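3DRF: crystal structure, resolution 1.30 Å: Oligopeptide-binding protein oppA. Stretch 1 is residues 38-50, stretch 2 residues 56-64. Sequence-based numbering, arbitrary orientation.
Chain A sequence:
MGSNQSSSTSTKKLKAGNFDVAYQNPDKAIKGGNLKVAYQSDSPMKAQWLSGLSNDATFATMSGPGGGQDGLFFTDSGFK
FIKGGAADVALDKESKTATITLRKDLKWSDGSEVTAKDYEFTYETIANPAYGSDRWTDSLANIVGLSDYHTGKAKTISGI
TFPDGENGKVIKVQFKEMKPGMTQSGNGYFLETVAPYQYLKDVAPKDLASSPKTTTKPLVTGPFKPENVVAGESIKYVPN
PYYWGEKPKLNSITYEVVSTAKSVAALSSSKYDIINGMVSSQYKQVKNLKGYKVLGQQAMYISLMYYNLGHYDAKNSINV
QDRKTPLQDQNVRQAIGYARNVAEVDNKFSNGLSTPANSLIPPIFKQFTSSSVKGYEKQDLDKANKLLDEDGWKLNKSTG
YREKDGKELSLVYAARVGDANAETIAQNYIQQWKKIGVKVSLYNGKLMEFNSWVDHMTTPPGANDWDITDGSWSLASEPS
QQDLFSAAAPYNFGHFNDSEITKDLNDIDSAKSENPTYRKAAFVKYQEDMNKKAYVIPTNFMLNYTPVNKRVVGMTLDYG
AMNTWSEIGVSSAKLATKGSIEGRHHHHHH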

# COMPACT_ATOMS: atom_id res chain seq x y z
N ALA A 38 -3.17 -6.06 19.01
CA ALA A 38 -3.76 -6.73 17.86
C ALA A 38 -3.89 -5.82 16.64
O ALA A 38 -3.96 -4.63 16.74
CB ALA A 38 -5.14 -7.38 18.23
N TYR A 39 -3.97 -6.48 15.50
CA TYR A 39 -4.40 -5.87 14.23
C TYR A 39 -5.69 -6.54 13.78
O TYR A 39 -5.79 -7.73 13.77
CB TYR A 39 -3.27 -6.01 13.16
CG TYR A 39 -3.50 -5.11 11.97
CD1 TYR A 39 -2.88 -3.87 11.87
CD2 TYR A 39 -4.38 -5.48 10.96
CE1 TYR A 39 -3.14 -3.05 10.76
CE2 TYR A 39 -4.60 -4.70 9.91
CZ TYR A 39 -4.00 -3.49 9.83
OH TYR A 39 -4.25 -2.70 8.73
N GLN A 40 -6.66 -5.72 13.43
CA GLN A 40 -7.94 -6.22 12.97
C GLN A 40 -7.84 -6.76 11.53
O GLN A 40 -7.53 -6.07 10.61
CB GLN A 40 -9.01 -5.13 13.05
CG GLN A 40 -10.43 -5.70 12.77
CD GLN A 40 -11.47 -4.62 12.87
OE1 GLN A 40 -11.71 -3.90 11.93
NE2 GLN A 40 -12.07 -4.50 14.04
N SER A 41 -8.10 -8.05 11.45
CA SER A 41 -8.03 -8.75 10.19
C SER A 41 -8.90 -9.99 10.23
O SER A 41 -8.79 -10.76 11.10
CB SER A 41 -6.56 -9.17 9.92
OG SER A 41 -6.47 -9.90 8.70
N ASP A 42 -9.73 -10.14 9.22
CA ASP A 42 -10.53 -11.34 9.05
C ASP A 42 -9.77 -12.49 8.32
O ASP A 42 -10.19 -13.60 8.32
CB ASP A 42 -11.87 -11.01 8.33
CG ASP A 42 -12.82 -10.22 9.24
OD1 ASP A 42 -12.82 -10.52 10.38
OD2 ASP A 42 -13.43 -9.28 8.80
N SER A 43 -8.65 -12.15 7.72
CA SER A 43 -7.77 -13.16 7.10
C SER A 43 -6.54 -13.47 7.97
O SER A 43 -6.08 -12.66 8.70
CB SER A 43 -7.25 -12.63 5.76
OG SER A 43 -8.27 -12.56 4.80
N PRO A 44 -6.00 -14.66 7.82
CA PRO A 44 -4.77 -15.02 8.52
C PRO A 44 -3.62 -14.06 8.17
O PRO A 44 -3.47 -13.61 7.06
CB PRO A 44 -4.46 -16.45 8.00
CG PRO A 44 -5.73 -16.96 7.52
CD PRO A 44 -6.54 -15.78 7.04
N MET A 45 -2.78 -13.82 9.16
CA MET A 45 -1.54 -13.09 8.97
C MET A 45 -0.64 -13.82 7.95
O MET A 45 -0.55 -14.99 7.93
CB MET A 45 -0.86 -13.09 10.36
CG MET A 45 0.43 -12.35 10.36
SD MET A 45 1.29 -12.46 11.94
CE MET A 45 1.89 -14.21 11.95
N LYS A 46 0.01 -13.07 7.11
CA LYS A 46 1.00 -13.59 6.15
C LYS A 46 2.35 -13.03 6.58
O LYS A 46 2.76 -11.98 6.18
CB LYS A 46 0.67 -13.15 4.72
CG LYS A 46 -0.54 -13.81 4.19
CD LYS A 46 -0.80 -13.32 2.79
CE LYS A 46 0.43 -13.47 1.81
NZ LYS A 46 0.78 -14.82 1.63
N ALA A 47 3.03 -13.77 7.44
CA ALA A 47 4.36 -13.35 7.91
C ALA A 47 5.36 -13.35 6.74
O ALA A 47 5.54 -14.30 6.12
CB ALA A 47 4.91 -14.27 9.00
N GLN A 48 5.91 -12.18 6.49
CA GLN A 48 6.99 -12.00 5.46
C GLN A 48 7.82 -10.81 5.90
O GLN A 48 7.39 -9.69 5.86
CB GLN A 48 6.39 -11.76 4.06
CG GLN A 48 7.50 -11.56 2.97
CD GLN A 48 8.66 -12.55 3.15
OE1 GLN A 48 9.73 -12.19 3.48
NE2 GLN A 48 8.40 -13.81 2.86
N TRP A 49 9.03 -11.10 6.37
CA TRP A 49 9.85 -10.07 7.00
C TRP A 49 10.67 -9.24 6.02
O TRP A 49 11.23 -8.24 6.37
CB TRP A 49 10.77 -10.74 8.08
CG TRP A 49 9.91 -11.29 9.27
CD1 TRP A 49 9.36 -12.51 9.35
CD2 TRP A 49 9.50 -10.56 10.43
NE1 TRP A 49 8.65 -12.61 10.53
CE2 TRP A 49 8.73 -11.43 11.21
CE3 TRP A 49 9.74 -9.25 10.91
CZ2 TRP A 49 8.19 -11.05 12.46
CZ3 TRP A 49 9.17 -8.87 12.12
CH2 TRP A 49 8.39 -9.78 12.89
N LEU A 50 10.68 -9.69 4.77
CA LEU A 50 11.37 -8.93 3.68
C LEU A 50 10.36 -8.04 2.97
O LEU A 50 9.41 -8.48 2.44
CB LEU A 50 12.00 -9.89 2.64
CG LEU A 50 13.07 -10.89 3.16
CD1 LEU A 50 13.66 -11.64 1.97
CD2 LEU A 50 14.21 -10.16 3.97
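Stretch 2 56-64: DATFATMSG

Stretch 2 places a short helix, residues 57-62, against the extended chain of stretch 1. The helix runs nearly antiparallel to strand 38-40, with an angle of 164° between their N-to-C directions and a closest approach of 9.3 Å between the axes. Beyond the strand, stretch 1 continues as loop, and this loop carries Met45 to Trp49 around the same helix. The contact buries 642 Å² in total, and Phe59 and Tyr39 are covered most, followed by Met45 and Thr58.

Asp56 stands at the N-cap, with phi/psi of -107/149° before the backbone turns helical at Ala57. Its OD2 accepts a capping bond from Phe59 N at 2.9 Å. Within the helix, Thr61 N bonds to Ala57 O at 3.0 Å, Met62 N to Thr58 O at 3.1 Å and Ser63 N to Phe59 O at 2.9 Å; the bond from Ala60 N to Asp56 O, at 3.4 Å, is weak. Ala60 points away from stretch 1 and makes no contact with it.

Phe59 is the centre of the packing against the loop. Its CA-to-CB bond points toward stretch 1, and with chi1 at -167° (t) the ring lies among Met45, Ala47, Gln48 and Trp49. Ala47 CA sits over one face, 3.7 Å from the ring centroid and 16° off the normal, a CH-pi contact. The ring edge receives Met45, whose CG lies 3.8 Å from Phe59 CD1. It also meets the face of the Trp49 six-membered ring: the planes stand at 86°, the centroids are 5.0 Å apart, and Trp49 CE2 approaches Phe59 CZ to 3.5 Å in an edge-to-face pair. Backbone carbonyls complete the surroundings, with Gln48 O 3.2 Å from Phe59 CE2 and Lys46 O 3.4 Å from Phe59 CB.

Tyr39 anchors the strand end of the contact. Its CA-to-CB bond points toward stretch 2, and in the t rotamer the side chain lays one ring face over Thr58 CA, 4.1 Å from the centroid and 18° off the normal. Tyr39 CE2 comes within 3.5 Å of Thr58 OG1, and Tyr39 CD1 within 3.6 Å of Thr61 CG2, so the ring touches Thr58 and Thr61, about one turn apart on the helix. Met62 links Tyr39 to Met45: Met62 CG lies 3.9 Å from Tyr39 CB, and Met62 CE reaches Met45 SD at 3.6 Å. Further along stretch 2, Ser63 CB approaches Trp49 CZ3 to 3.9 Å.

No direct hydrogen bond joins the stretches; water supplies the polar links. One molecule bridges Ser41 OG (2.7 Å) and Thr58 OG1 (2.8 Å). Two others tie the backbone of Lys46 to the cap residue: one donates to Lys46 O at 2.8 Å and Asp56 OD1 at 2.7 Å, and the other accepts from Lys46 N and donates to Asp56 OD2, both at 2.8 Å. Asp56 OD2 thus serves the helix cap and a water bridge together.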

# COMPACT_ATOMS: atom_id res chain seq x y z
N ASP A 56 1.12 -6.56 1.79
CA ASP A 56 -0.05 -6.15 2.60
C ASP A 56 0.31 -5.31 3.82
O ASP A 56 1.34 -5.43 4.44
CB ASP A 56 -0.81 -7.42 3.02
CG ASP A 56 0.03 -8.31 3.94
OD1 ASP A 56 0.88 -9.02 3.39
OD2 ASP A 56 -0.12 -8.28 5.14
N ALA A 57 -0.63 -4.44 4.16
CA ALA A 57 -0.48 -3.50 5.25
C ALA A 57 -0.59 -4.20 6.61
O ALA A 57 -0.07 -3.74 7.57
CB ALA A 57 -1.55 -2.41 5.09
N THR A 58 -1.32 -5.30 6.65
CA THR A 58 -1.53 -6.05 7.91
C THR A 58 -0.17 -6.49 8.50
O THR A 58 0.18 -6.13 9.58
CB THR A 58 -2.41 -7.26 7.64
OG1 THR A 58 -3.69 -6.78 7.25
CG2 THR A 58 -2.61 -8.10 8.90
N PHE A 59 0.60 -7.23 7.74
CA PHE A 59 1.89 -7.69 8.27
C PHE A 59 2.92 -6.54 8.38
O PHE A 59 3.70 -6.48 9.31
CB PHE A 59 2.49 -8.88 7.50
CG PHE A 59 3.61 -9.46 8.28
CD1 PHE A 59 3.35 -10.13 9.44
CD2 PHE A 59 4.92 -9.10 7.97
CE1 PHE A 59 4.44 -10.57 10.23
CE2 PHE A 59 5.94 -9.54 8.76
CZ PHE A 59 5.72 -10.23 9.82
N ALA A 60 2.90 -5.61 7.43
CA ALA A 60 3.78 -4.45 7.54
C ALA A 60 3.58 -3.75 8.90
O ALA A 60 4.48 -3.44 9.53
CB ALA A 60 3.53 -3.46 6.39
N THR A 61 2.33 -3.62 9.31
CA THR A 61 2.01 -3.00 10.60
C THR A 61 2.46 -3.89 11.78
O THR A 61 3.10 -3.43 12.66
CB THR A 61 0.54 -2.68 10.71
OG1 THR A 61 0.20 -1.74 9.69
CG2 THR A 61 0.25 -2.03 12.05
N MET A 62 2.14 -5.17 11.73
CA MET A 62 2.56 -6.13 12.79
C MET A 62 4.07 -6.29 12.97
O MET A 62 4.49 -6.63 14.02
CB MET A 62 1.91 -7.50 12.55
CG MET A 62 0.36 -7.45 12.60
SD MET A 62 -0.40 -9.09 12.37
CE MET A 62 -0.15 -9.83 14.00
N SER A 63 4.83 -5.98 11.92
CA SER A 63 6.30 -5.99 11.95
C SER A 63 6.93 -4.79 12.67
O SER A 63 8.09 -4.75 12.83
CB SER A 63 6.89 -6.09 10.52
OG SER A 63 6.80 -4.85 9.83
N GLY A 64 6.11 -3.82 13.07
CA GLY A 64 6.61 -2.57 13.61
C GLY A 64 7.66 -2.70 14.74
O GLY A 64 8.71 -2.15 14.67
O HOH W 1 -5.26 -8.99 6.51
O HOH W 2 3.20 -10.06 4.17
O HOH W 3 -0.99 -10.45 6.62